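PDB 3K01: Acarbose/maltose binding protein GacH from Streptomyces glaucescens, which binds acarbose and an acarbose homolog, and probably maltose, as the solute receptor of an ABC transporter. Local coordinates for residues E49-E54 with Y313-Y318. Residues are numbered along the deposited sequence; the frame is centred on the assembly and turned at random.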
ATOM      1  N   GLU A  49     -10.227  -8.442 -21.386  1.00 11.23           N
ATOM      2  CA  GLU A  49     -10.920  -8.948 -22.554  1.00 12.24           C
ATOM      3  C   GLU A  49     -10.369 -10.314 -22.969  1.00 12.51           C
ATOM      4  O   GLU A  49     -11.075 -11.102 -23.604  1.00 13.34           O
ATOM      5  CB  GLU A  49     -10.918  -7.904 -23.690  1.00 13.05           C
ATOM      6  CG  GLU A  49     -11.812  -6.704 -23.364  1.00 13.93           C
ATOM      7  CD  GLU A  49     -11.724  -5.541 -24.340  1.00 14.40           C
ATOM      8  OE1 GLU A  49     -10.837  -5.563 -25.225  1.00 19.00           O
ATOM      9  OE2 GLU A  49     -12.516  -4.577 -24.182  1.00 15.53           O
ATOM     10  N   GLY A  50      -9.128 -10.622 -22.588  1.00 12.46           N
ATOM     11  CA  GLY A  50      -8.550 -11.926 -22.826  1.00 13.09           C
ATOM     12  C   GLY A  50      -9.333 -13.061 -22.173  1.00 13.68           C
ATOM     13  O   GLY A  50      -9.188 -14.224 -22.570  1.00 14.41           O
ATOM     14  N   PHE A  51     -10.150 -12.752 -21.168  1.00 13.20           N
ATOM     15  CA  PHE A  51     -11.013 -13.769 -20.547  1.00 13.53           C
ATOM     16  C   PHE A  51     -11.882 -14.436 -21.619  1.00 14.84           C
ATOM     17  O   PHE A  51     -12.223 -15.632 -21.522  1.00 15.19           O
ATOM     18  CB  PHE A  51     -11.882 -13.099 -19.479  1.00 11.92           C
ATOM     19  CG  PHE A  51     -12.769 -14.042 -18.704  1.00 11.49           C
ATOM     20  CD1 PHE A  51     -12.232 -14.944 -17.798  1.00 11.11           C
ATOM     21  CD2 PHE A  51     -14.151 -13.972 -18.841  1.00 12.19           C
ATOM     22  CE1 PHE A  51     -13.055 -15.785 -17.045  1.00 10.40           C
ATOM     23  CE2 PHE A  51     -14.997 -14.815 -18.097  1.00 11.02           C
ATOM     24  CZ  PHE A  51     -14.432 -15.724 -17.183  1.00 11.28           C
ATOM     25  N   GLU A  52     -12.219 -13.668 -22.649  1.00 15.00           N
ATOM     26  CA  GLU A  52     -13.128 -14.150 -23.692  1.00 17.39           C
ATOM     27  C   GLU A  52     -12.497 -15.215 -24.583  1.00 18.97           C
ATOM     28  O   GLU A  52     -13.229 -15.942 -25.253  1.00 19.15           O
ATOM     29  CB  GLU A  52     -13.613 -12.992 -24.540  1.00 17.43           C
ATOM     30  CG  GLU A  52     -14.384 -11.955 -23.762  1.00 18.24           C
ATOM     31  CD  GLU A  52     -14.726 -10.737 -24.581  1.00 21.08           C
ATOM     32  OE1 GLU A  52     -14.050 -10.504 -25.619  1.00 25.56           O
ATOM     33  OE2 GLU A  52     -15.667 -10.003 -24.209  1.00 21.56           O
ATOM     34  N   LYS A  53     -11.166 -15.300 -24.614  1.00 19.66           N
ATOM     35  CA  LYS A  53     -10.480 -16.354 -25.372  1.00 21.85           C
ATOM     36  C   LYS A  53     -10.894 -17.733 -24.879  1.00 21.90           C
ATOM     37  O   LYS A  53     -11.277 -18.591 -25.683  1.00 22.85           O
ATOM     38  CB  LYS A  53      -8.960 -16.192 -25.296  1.00 22.51           C
ATOM     39  CG  LYS A  53      -8.468 -14.956 -26.036  1.00 24.75           C
ATOM     40  CD  LYS A  53      -7.030 -14.572 -25.666  1.00 28.29           C
ATOM     41  CE  LYS A  53      -6.572 -13.318 -26.433  1.00 28.63           C
ATOM     42  NZ  LYS A  53      -7.317 -12.077 -26.029  1.00 31.40           N
ATOM     43  N   GLU A  54     -10.838 -17.952 -23.566  1.00 22.08           N
ATOM     44  CA  GLU A  54     -11.234 -19.243 -23.029  1.00 22.04           C
ATOM     45  C   GLU A  54     -12.726 -19.316 -22.705  1.00 20.77           C
ATOM     46  O   GLU A  54     -13.216 -20.395 -22.389  1.00 20.86           O
ATOM     47  CB  GLU A  54     -10.393 -19.633 -21.820  1.00 23.15           C
ATOM     48  CG  GLU A  54     -10.435 -18.611 -20.719  1.00 26.17           C
ATOM     49  CD  GLU A  54      -9.164 -17.809 -20.608  1.00 29.72           C
ATOM     50  OE1 GLU A  54      -8.921 -16.916 -21.465  1.00 28.33           O
ATOM     51  OE2 GLU A  54      -8.416 -18.080 -19.643  1.00 31.95           O
ATOM     52  N   TYR A 313     -17.094 -15.126 -10.693  1.00  8.46           N
ATOM     53  CA  TYR A 313     -16.130 -15.925  -9.937  1.00  8.52           C
ATOM     54  C   TYR A 313     -14.985 -16.340 -10.854  1.00  8.63           C
ATOM     55  O   TYR A 313     -13.808 -16.252 -10.483  1.00  8.39           O
ATOM     56  CB  TYR A 313     -16.785 -17.204  -9.419  1.00  8.08           C
ATOM     57  CG  TYR A 313     -17.915 -17.029  -8.422  1.00  8.82           C
ATOM     58  CD1 TYR A 313     -17.981 -15.934  -7.555  1.00  8.14           C
ATOM     59  CD2 TYR A 313     -18.931 -17.985  -8.346  1.00  8.61           C
ATOM     60  CE1 TYR A 313     -19.033 -15.803  -6.645  1.00  9.60           C
ATOM     61  CE2 TYR A 313     -19.972 -17.862  -7.446  1.00  8.75           C
ATOM     62  CZ  TYR A 313     -20.035 -16.771  -6.606  1.00  9.19           C
ATOM     63  OH  TYR A 313     -21.073 -16.651  -5.711  1.00 11.07           O
ATOM     64  N   ALA A 314     -15.323 -16.816 -12.059  1.00  8.18           N
ATOM     65  CA  ALA A 314     -14.308 -17.258 -12.985  1.00  8.47           C
ATOM     66  C   ALA A 314     -13.442 -16.083 -13.473  1.00  8.32           C
ATOM     67  O   ALA A 314     -12.219 -16.234 -13.659  1.00  7.76           O
ATOM     68  CB  ALA A 314     -14.961 -17.975 -14.168  1.00  9.34           C
ATOM     69  N   PHE A 315     -14.056 -14.922 -13.650  1.00  8.15           N
ATOM     70  CA  PHE A 315     -13.291 -13.761 -14.095  1.00  7.64           C
ATOM     71  C   PHE A 315     -12.255 -13.317 -13.046  1.00  7.99           C
ATOM     72  O   PHE A 315     -11.100 -13.039 -13.392  1.00  8.42           O
ATOM     73  CB  PHE A 315     -14.240 -12.609 -14.418  1.00  8.07           C
ATOM     74  CG  PHE A 315     -13.535 -11.372 -14.926  1.00  8.75           C
ATOM     75  CD1 PHE A 315     -13.141 -11.287 -16.249  1.00  9.90           C
ATOM     76  CD2 PHE A 315     -13.259 -10.322 -14.066  1.00  9.25           C
ATOM     77  CE1 PHE A 315     -12.486 -10.154 -16.725  1.00 10.67           C
ATOM     78  CE2 PHE A 315     -12.609  -9.173 -14.529  1.00  9.19           C
ATOM     79  CZ  PHE A 315     -12.219  -9.093 -15.863  1.00  8.96           C
ATOM     80  N   VAL A 316     -12.647 -13.252 -11.777  1.00  7.29           N
ATOM     81  CA  VAL A 316     -11.672 -12.843 -10.758  1.00  8.39           C
ATOM     82  C   VAL A 316     -10.601 -13.898 -10.575  1.00  8.01           C
ATOM     83  O   VAL A 316      -9.447 -13.552 -10.344  1.00  8.47           O
ATOM     84  CB  VAL A 316     -12.302 -12.394  -9.420  1.00  8.43           C
ATOM     85  CG1 VAL A 316     -13.308 -11.277  -9.654  1.00  9.25           C
ATOM     86  CG2 VAL A 316     -12.915 -13.550  -8.633  1.00  9.37           C
ATOM     87  N   LYS A 317     -10.947 -15.174 -10.719  1.00  8.17           N
ATOM     88  CA  LYS A 317      -9.930 -16.207 -10.703  1.00  8.07           C
ATOM     89  C   LYS A 317      -8.925 -16.000 -11.842  1.00  8.10           C
ATOM     90  O   LYS A 317      -7.706 -16.075 -11.621  1.00  8.80           O
ATOM     91  CB  LYS A 317     -10.560 -17.609 -10.773  1.00  8.42           C
ATOM     92  CG  LYS A 317      -9.579 -18.733 -10.976  1.00 10.25           C
ATOM     93  CD  LYS A 317     -10.350 -20.037 -11.129  1.00 13.25           C
ATOM     94  CE  LYS A 317      -9.396 -21.169 -11.366  1.00 16.63           C
ATOM     95  NZ  LYS A 317     -10.117 -22.464 -11.561  1.00 20.27           N
ATOM     96  N   TYR A 318      -9.431 -15.755 -13.047  1.00  7.81           N
ATOM     97  CA  TYR A 318      -8.570 -15.457 -14.183  1.00  8.24           C
ATOM     98  C   TYR A 318      -7.692 -14.224 -13.944  1.00  8.21           C
ATOM     99  O   TYR A 318      -6.474 -14.287 -14.147  1.00  8.64           O
ATOM    100  CB  TYR A 318      -9.446 -15.278 -15.424  1.00  8.82           C
ATOM    101  CG  TYR A 318      -8.754 -14.600 -16.584  1.00  9.83           C
ATOM    102  CD1 TYR A 318      -7.849 -15.293 -17.389  1.00 11.33           C
ATOM    103  CD2 TYR A 318      -8.993 -13.258 -16.852  1.00  9.79           C
ATOM    104  CE1 TYR A 318      -7.214 -14.657 -18.452  1.00 12.03           C
ATOM    105  CE2 TYR A 318      -8.358 -12.615 -17.909  1.00 10.26           C
ATOM    106  CZ  TYR A 318      -7.479 -13.326 -18.686  1.00  9.89           C
ATOM    107  OH  TYR A 318      -6.828 -12.673 -19.739  1.00 11.26           O
TER
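F51 and F315 bring the two backbones closest, their CA atoms 6.8 Å apart; F51 stands on the short, weakly bonded helix 51-54, which follows helix 41-49, and F315 within helix 309-320. No hydrogen bond links the segments, so the contact rests on an aromatic cluster of F51, F315 and Y318. With CG anti to the backbone N (chi1 -177°), the F51 ring reaches the helix backbone. F315 CA lies over its face, 4.0 Å from the centroid, a CH-pi contact. The F315 ring turns its edge to F51 in a T-shaped pair, planes at 81°, and its CD1 comes 3.7 Å from F51 CG. A314 CB meets the edge of the F51 ring in its plane, 3.8 Å from CZ. Helices 51-54 and 309-320 pack beside the parallel strands of one lobe in this periplasmic-binding-protein-type fold: F51 and F315 both touch V60 on strand 58-64, and F315 also meets F32 on strand 28-34. Y318 runs the opposite way alongside F51, their rings oblique at 54°, and F51 CB makes an off-centre CH-pi contact 4.3 Å from the Y318 centroid. Y318 OH packs 3.5 Å from G50 C, while its hydrogen bond goes to the carbonyl O of L47 in the preceding helix 41-49. E54, bent at chi2, brings its carboxylate obliquely to the Y318 ring, OE2 3.6 Å from Y318 CD1, with the two planes nearly perpendicular.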